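PDB 5IL5: MlnD from Bacillus methylotrophicus, which forms the dehydratase domain of a trans-AT polyketide synthase and probably removes water from a carrier-bound beta-hydroxyacyl intermediate during antibiotic assembly. Local coordinates for residues T94-E100 / I134-R139; F69-S73 / E235-I240; K60-Q64 / N232-L236. All coordinates share one frame; numbering follows the deposited sequence.

Overall arrangement
Interactions 2 and 3 both join the predicted N-terminal hotdog fold to the C-terminal one, whereas interaction 1 lies wholly within the N-terminal hotdog. Interaction 2 is a buried, almost purely apolar contact. Its centre is about 9 Å from that of interaction 1, and strands 92-98 and 239-245 are neighbours, with backbone bonds linking L96 to I240 and F98 to E238. Interaction 1 is chiefly a matter of backbone hydrogen bonds, with one buried face and one largely polar, more exposed face. Interaction 3 lies farther out, about 17 Å between centres from interaction 1. It shares E235 and L236 with interaction 2, but there a buried glutamate meets the exposed K62 and Y63.

Interaction 1 of 3, residues T94-E100 / I134-R139; sequences TELSFRE and IYSSGR
S136 lays its CB against the ring of F98, 3.5 Å from F98 CD2, on the buried face of two antiparallel strands. A small serine suits this place because the phenylalanine ring takes up the room beside it; S136 OG also makes a weak hydrogen bond to Q74 in helix 74-86, against which F98 and L96 pack too. One residue along, S97 and S137 form a hydrogen-bonded pair, with S97 N to S137 O at 2.7 Å and the return bond from S137 N to S97 O of equal length. The register slips by one between this pair and T94-R139, a beta bulge in the N-terminal hotdog fold. Side-chain-free G138 lies there, its CA 3.4 Å from E95 O. The other face is looser, more polar and nearer solvent, with E95 exposed. T94 OG1 reaches R139 CB at 3.5 Å. R139, bent at chi3 (55°), runs alongside E95, whose OE2 stays 4.5 Å from R139 NE and off the guanidinium plane, so that no N-H points at it. At the exposed R99-E100 end, Y135 O accepts from both R99 N (2.8 Å) and E100 N (3.1 Å), while the R99 guanidinium lies with one face over I134 CB.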
# COMPACT_ATOMS: atom_id res chain seq x y z
N THR A 94 0.67 16.60 -17.78
CA THR A 94 1.17 17.87 -18.27
C THR A 94 2.44 18.24 -17.52
O THR A 94 2.69 17.76 -16.41
CB THR A 94 0.12 18.98 -18.13
OG1 THR A 94 -0.16 19.22 -16.74
CG2 THR A 94 -1.18 18.56 -18.83
N GLU A 95 3.24 19.09 -18.15
CA GLU A 95 4.43 19.68 -17.55
C GLU A 95 5.35 18.61 -16.98
O GLU A 95 5.66 18.57 -15.79
CB GLU A 95 4.03 20.69 -16.47
CG GLU A 95 2.96 21.67 -16.89
CD GLU A 95 2.55 22.57 -15.74
OE1 GLU A 95 3.29 22.59 -14.72
OE2 GLU A 95 1.49 23.23 -15.85
N LEU A 96 5.77 17.71 -17.85
CA LEU A 96 6.69 16.65 -17.47
C LEU A 96 8.12 17.19 -17.50
O LEU A 96 8.50 17.93 -18.40
CB LEU A 96 6.56 15.45 -18.40
CG LEU A 96 5.18 14.81 -18.51
CD1 LEU A 96 4.32 15.52 -19.56
CD2 LEU A 96 5.33 13.34 -18.87
N SER A 97 8.90 16.82 -16.49
CA SER A 97 10.28 17.28 -16.36
C SER A 97 11.17 16.09 -16.04
O SER A 97 10.96 15.41 -15.04
CB SER A 97 10.40 18.35 -15.27
OG SER A 97 11.73 18.81 -15.17
N PHE A 98 12.17 15.84 -16.89
CA PHE A 98 13.12 14.75 -16.69
C PHE A 98 14.46 15.34 -16.28
O PHE A 98 15.05 16.13 -17.02
CB PHE A 98 13.24 13.91 -17.96
CG PHE A 98 11.98 13.18 -18.32
CD1 PHE A 98 10.94 13.82 -18.98
CD2 PHE A 98 11.81 11.85 -17.96
CE1 PHE A 98 9.78 13.14 -19.30
CE2 PHE A 98 10.65 11.17 -18.28
CZ PHE A 98 9.64 11.82 -18.95
N ARG A 99 14.94 14.94 -15.10
CA ARG A 99 16.13 15.54 -14.50
C ARG A 99 17.32 14.61 -14.39
O ARG A 99 18.46 15.07 -14.48
CB ARG A 99 15.78 16.08 -13.11
CG ARG A 99 14.99 17.36 -13.17
CD ARG A 99 14.42 17.75 -11.83
NE ARG A 99 15.41 17.76 -10.77
CZ ARG A 99 15.20 18.28 -9.57
NH1 ARG A 99 14.03 18.85 -9.28
NH2 ARG A 99 16.15 18.24 -8.65
N GLU A 100 17.10 13.31 -14.18
CA GLU A 100 18.20 12.37 -14.06
C GLU A 100 17.82 11.06 -14.74
O GLU A 100 16.64 10.68 -14.73
CB GLU A 100 18.57 12.09 -12.59
CG GLU A 100 19.20 13.27 -11.86
CD GLU A 100 20.57 13.67 -12.42
OE1 GLU A 100 21.20 12.83 -13.10
OE2 GLU A 100 20.99 14.82 -12.17
N ILE A 134 15.15 13.55 -7.56
CA ILE A 134 14.15 13.36 -8.61
C ILE A 134 14.79 12.80 -9.88
O ILE A 134 15.80 13.32 -10.37
CB ILE A 134 13.43 14.69 -8.90
CG1 ILE A 134 12.65 15.14 -7.66
CG2 ILE A 134 12.49 14.56 -10.11
CD1 ILE A 134 12.05 16.54 -7.77
N TYR A 135 14.20 11.72 -10.41
CA TYR A 135 14.45 11.29 -11.79
C TYR A 135 13.61 12.08 -12.78
O TYR A 135 14.12 12.56 -13.80
CB TYR A 135 14.16 9.79 -11.95
CG TYR A 135 15.14 8.85 -11.27
CD1 TYR A 135 16.43 8.70 -11.75
CD2 TYR A 135 14.77 8.10 -10.16
CE1 TYR A 135 17.33 7.84 -11.14
CE2 TYR A 135 15.65 7.23 -9.55
CZ TYR A 135 16.93 7.11 -10.05
OH TYR A 135 17.82 6.26 -9.44
N SER A 136 12.31 12.21 -12.51
CA SER A 136 11.39 12.96 -13.36
C SER A 136 10.21 13.40 -12.51
O SER A 136 9.95 12.85 -11.44
CB SER A 136 10.91 12.13 -14.56
OG SER A 136 9.79 11.34 -14.22
N SER A 137 9.51 14.43 -12.99
CA SER A 137 8.35 14.97 -12.28
C SER A 137 7.32 15.40 -13.30
O SER A 137 7.62 15.61 -14.48
CB SER A 137 8.72 16.15 -11.38
OG SER A 137 9.39 17.17 -12.09
N GLY A 138 6.08 15.54 -12.83
CA GLY A 138 5.02 15.96 -13.71
C GLY A 138 3.72 16.17 -12.96
O GLY A 138 3.67 16.10 -11.73
N ARG A 139 2.68 16.47 -13.73
CA ARG A 139 1.35 16.71 -13.22
C ARG A 139 0.37 15.71 -13.81
O ARG A 139 0.60 15.11 -14.86
CB ARG A 139 0.90 18.12 -13.55
CG ARG A 139 1.61 19.17 -12.73
CD ARG A 139 1.03 20.52 -13.01
NE ARG A 139 -0.41 20.54 -12.79
CZ ARG A 139 -1.00 20.54 -11.60
NH1 ARG A 139 -0.27 20.56 -10.49
NH2 ARG A 139 -2.32 20.54 -11.52

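Interaction 2 of 3, residues F69-S73 / E235-I240; sequences FPFLS and ELPENI
At the seam of the double hotdog fold, the loop leading into helix 74-86 of the N-terminal half packs on the segment that enters strand 239-245 of the C-terminal half. F71 carries most of it. With CG anti to the carbonyl carbon (chi1 -70°), its ring is directed across the seam, and P237 CD sits over one face in a CH-pi contact, 4.2 Å from the F71 ring centroid and 23° off the normal. The CA of L236 lies over the same face, likewise offset toward the rim, and L236 CD1 meets F71 CE1 at 3.7 Å, the two side chains crossing at about a right angle. The carbonyl oxygen E235 O approaches the ring obliquely, 3.3 Å from F71 CE2. A rigid proline suits a flat aromatic partner, since its ring CH groups can lie on the pi face. Beside this, one methyl of L72 touches two apolar groups: L72 CD2 lies 3.9 Å from P237 CG and 3.8 Å from I240 CD1. Helix 215-229 adds Y222, which touches both L72 and P237, while L285 of strand 278-286 borders P237 and I240, and F98 of strand 92-98 packs on L72 and I240.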
# COMPACT_ATOMS: atom_id res chain seq x y z
N PHE A 69 17.29 2.61 -17.61
CA PHE A 69 15.90 2.34 -17.89
C PHE A 69 15.35 3.44 -18.80
O PHE A 69 15.62 4.62 -18.56
CB PHE A 69 15.08 2.29 -16.59
CG PHE A 69 13.68 1.81 -16.78
CD1 PHE A 69 13.40 0.46 -16.91
CD2 PHE A 69 12.63 2.71 -16.85
CE1 PHE A 69 12.11 0.02 -17.09
CE2 PHE A 69 11.33 2.26 -17.03
CZ PHE A 69 11.07 0.92 -17.15
N PRO A 70 14.59 3.09 -19.84
CA PRO A 70 14.15 4.11 -20.79
C PRO A 70 13.46 5.27 -20.10
O PRO A 70 12.68 5.09 -19.16
CB PRO A 70 13.19 3.35 -21.72
CG PRO A 70 12.91 2.05 -21.03
CD PRO A 70 14.12 1.75 -20.22
N PHE A 71 13.73 6.48 -20.59
CA PHE A 71 13.19 7.68 -19.96
C PHE A 71 11.67 7.66 -19.93
O PHE A 71 11.06 7.75 -18.86
CB PHE A 71 13.68 8.93 -20.70
CG PHE A 71 15.14 9.21 -20.51
CD1 PHE A 71 15.59 9.70 -19.29
CD2 PHE A 71 16.05 9.02 -21.53
CE1 PHE A 71 16.92 9.97 -19.10
CE2 PHE A 71 17.39 9.28 -21.34
CZ PHE A 71 17.83 9.76 -20.12
N LEU A 72 11.05 7.55 -21.10
CA LEU A 72 9.64 7.89 -21.22
C LEU A 72 8.71 6.84 -20.60
O LEU A 72 7.55 7.14 -20.34
CB LEU A 72 9.28 8.08 -22.69
CG LEU A 72 9.98 9.24 -23.41
CD1 LEU A 72 9.38 9.49 -24.79
CD2 LEU A 72 9.97 10.52 -22.58
N SER A 73 9.21 5.64 -20.32
CA SER A 73 8.36 4.65 -19.66
C SER A 73 7.96 5.09 -18.26
O SER A 73 7.05 4.49 -17.67
CB SER A 73 9.07 3.30 -19.58
OG SER A 73 8.97 2.60 -20.81
N GLU A 235 19.65 13.40 -25.75
CA GLU A 235 19.49 12.09 -25.14
C GLU A 235 19.01 12.21 -23.70
O GLU A 235 19.40 11.44 -22.82
CB GLU A 235 20.79 11.28 -25.23
CG GLU A 235 20.87 10.35 -26.44
CD GLU A 235 21.41 11.05 -27.68
OE1 GLU A 235 22.50 11.65 -27.60
OE2 GLU A 235 20.73 11.01 -28.73
N LEU A 236 18.16 13.21 -23.46
CA LEU A 236 17.40 13.35 -22.23
C LEU A 236 16.31 14.38 -22.49
O LEU A 236 16.64 15.55 -22.75
CB LEU A 236 18.27 13.77 -21.05
CG LEU A 236 17.50 14.06 -19.76
CD1 LEU A 236 18.22 13.42 -18.59
CD2 LEU A 236 17.30 15.55 -19.52
N PRO A 237 15.03 14.03 -22.44
CA PRO A 237 14.00 15.04 -22.74
C PRO A 237 13.69 15.87 -21.50
O PRO A 237 12.90 15.47 -20.65
CB PRO A 237 12.80 14.21 -23.21
CG PRO A 237 13.10 12.78 -22.84
CD PRO A 237 14.43 12.71 -22.16
N GLU A 238 14.32 17.04 -21.44
CA GLU A 238 14.24 17.88 -20.24
C GLU A 238 12.80 18.24 -19.90
O GLU A 238 12.42 18.22 -18.73
CB GLU A 238 15.10 19.13 -20.44
CG GLU A 238 15.46 19.89 -19.16
CD GLU A 238 16.65 20.82 -19.34
OE1 GLU A 238 16.96 21.18 -20.50
OE2 GLU A 238 17.27 21.18 -18.32
N ASN A 239 11.99 18.56 -20.91
CA ASN A 239 10.61 18.97 -20.68
C ASN A 239 9.68 18.37 -21.73
O ASN A 239 10.07 18.15 -22.87
CB ASN A 239 10.47 20.49 -20.72
CG ASN A 239 11.05 21.16 -19.50
OD1 ASN A 239 12.22 21.53 -19.48
ND2 ASN A 239 10.24 21.32 -18.47
N ILE A 240 8.45 18.08 -21.30
CA ILE A 240 7.37 17.70 -22.20
C ILE A 240 6.10 18.38 -21.71
O ILE A 240 5.70 18.18 -20.56
CB ILE A 240 7.18 16.18 -22.28
CG1 ILE A 240 8.53 15.52 -22.59
CG2 ILE A 240 6.14 15.84 -23.34
CD1 ILE A 240 8.48 14.05 -22.94

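Interaction 3 of 3, residues K60-Q64 / N232-L236; sequences KTKYQ and NAGEL
Y63 sets the edge of its ring against the CB of E235, which lies near the ring plane, 3.6 Å from Y63 CE2. The carboxylate oxygen E235 OE1 instead approaches the ring obliquely, 3.3 Å from Y63 CE2. Ring and carboxylate planes are 26° apart although the two side chains cross at about a right angle. Farther along the glutamate, E235 CG meets the methyl T61 CG2 at 3.6 Å, the two side chains running antiparallel past one another; beyond it the chain bends at chi2 (86°), which carries the carboxylate away from the threonine toward K62 and Y63. A beta-branched threonine suits this place, offering a methyl to the aliphatic part of the glutamate while its hydroxyl OG1 accepts a weak bond from Y63 N. T61 to Q64 form a type I beta turn, closed by Q64 N to T61 O, at the end of strand 59-61; the turn brings K62 and Y63 round to the loop between helix 215-229 and strand 239-245. K62 lays its CG over the centre of one face of the Y63 ring, then extends toward the acid, with K62 CE 3.6 Å from E235 OE1. K62 NZ remains 4.5 Å from E235 OE1, too far for a salt bridge, and no hydrogen bond joins the two segments, so the attraction here probably rests on van der Waals contact and a general pull between opposite charges.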
# COMPACT_ATOMS: atom_id res chain seq x y z
N LYS A 60 21.21 2.72 -23.72
CA LYS A 60 22.55 3.24 -23.52
C LYS A 60 22.72 4.50 -24.36
O LYS A 60 22.18 4.58 -25.46
CB LYS A 60 23.62 2.22 -23.91
CG LYS A 60 23.36 0.80 -23.42
CD LYS A 60 24.44 -0.16 -23.91
CE LYS A 60 24.26 -1.56 -23.32
NZ LYS A 60 25.31 -2.51 -23.77
N THR A 61 23.43 5.48 -23.82
CA THR A 61 23.77 6.68 -24.57
C THR A 61 25.27 6.91 -24.50
O THR A 61 25.97 6.37 -23.64
CB THR A 61 23.03 7.92 -24.06
OG1 THR A 61 23.47 8.23 -22.73
CG2 THR A 61 21.54 7.67 -24.07
N LYS A 62 25.77 7.71 -25.44
CA LYS A 62 27.18 8.09 -25.43
C LYS A 62 27.56 8.90 -24.20
O LYS A 62 28.75 9.04 -23.92
CB LYS A 62 27.50 8.86 -26.71
CG LYS A 62 26.68 10.12 -26.90
CD LYS A 62 26.94 10.77 -28.25
CE LYS A 62 25.96 11.89 -28.53
NZ LYS A 62 26.31 12.67 -29.75
N TYR A 63 26.58 9.44 -23.47
CA TYR A 63 26.87 10.23 -22.28
C TYR A 63 27.10 9.38 -21.04
O TYR A 63 27.60 9.91 -20.03
CB TYR A 63 25.73 11.21 -21.99
CG TYR A 63 25.44 12.18 -23.11
CD1 TYR A 63 26.29 13.24 -23.38
CD2 TYR A 63 24.31 12.03 -23.90
CE1 TYR A 63 26.02 14.13 -24.39
CE2 TYR A 63 24.04 12.91 -24.92
CZ TYR A 63 24.89 13.96 -25.16
OH TYR A 63 24.61 14.84 -26.18
N GLN A 64 26.77 8.09 -21.07
CA GLN A 64 26.76 7.27 -19.87
C GLN A 64 27.48 5.96 -20.12
O GLN A 64 27.26 5.30 -21.14
CB GLN A 64 25.31 6.99 -19.44
CG GLN A 64 24.55 8.23 -18.98
CD GLN A 64 25.13 8.82 -17.70
OE1 GLN A 64 25.64 8.09 -16.83
NE2 GLN A 64 25.05 10.14 -17.57
N ASN A 232 21.29 17.17 -32.60
CA ASN A 232 20.56 18.10 -31.74
C ASN A 232 19.85 17.37 -30.62
O ASN A 232 19.20 18.01 -29.78
CB ASN A 232 19.52 18.85 -32.56
CG ASN A 232 20.09 19.48 -33.81
OD1 ASN A 232 21.31 19.59 -33.97
ND2 ASN A 232 19.21 19.89 -34.72
N ALA A 233 19.97 16.04 -30.58
CA ALA A 233 19.40 15.27 -29.50
C ALA A 233 20.29 15.41 -28.27
O ALA A 233 21.51 15.25 -28.36
CB ALA A 233 19.29 13.80 -29.91
N GLY A 234 19.67 15.71 -27.14
CA GLY A 234 20.33 15.73 -25.86
C GLY A 234 20.29 14.41 -25.14
O GLY A 234 20.82 14.28 -24.03
N GLU A 235 19.65 13.40 -25.75
CA GLU A 235 19.49 12.09 -25.14
C GLU A 235 19.01 12.21 -23.70
O GLU A 235 19.40 11.44 -22.82
CB GLU A 235 20.79 11.28 -25.23
CG GLU A 235 20.87 10.35 -26.44
CD GLU A 235 21.41 11.05 -27.68
OE1 GLU A 235 22.50 11.65 -27.60
OE2 GLU A 235 20.73 11.01 -28.73
N LEU A 236 18.16 13.21 -23.46
CA LEU A 236 17.40 13.35 -22.23
C LEU A 236 16.31 14.38 -22.49
O LEU A 236 16.64 15.55 -22.75
CB LEU A 236 18.27 13.77 -21.05
CG LEU A 236 17.50 14.06 -19.76
CD1 LEU A 236 18.22 13.42 -18.59
CD2 LEU A 236 17.30 15.55 -19.52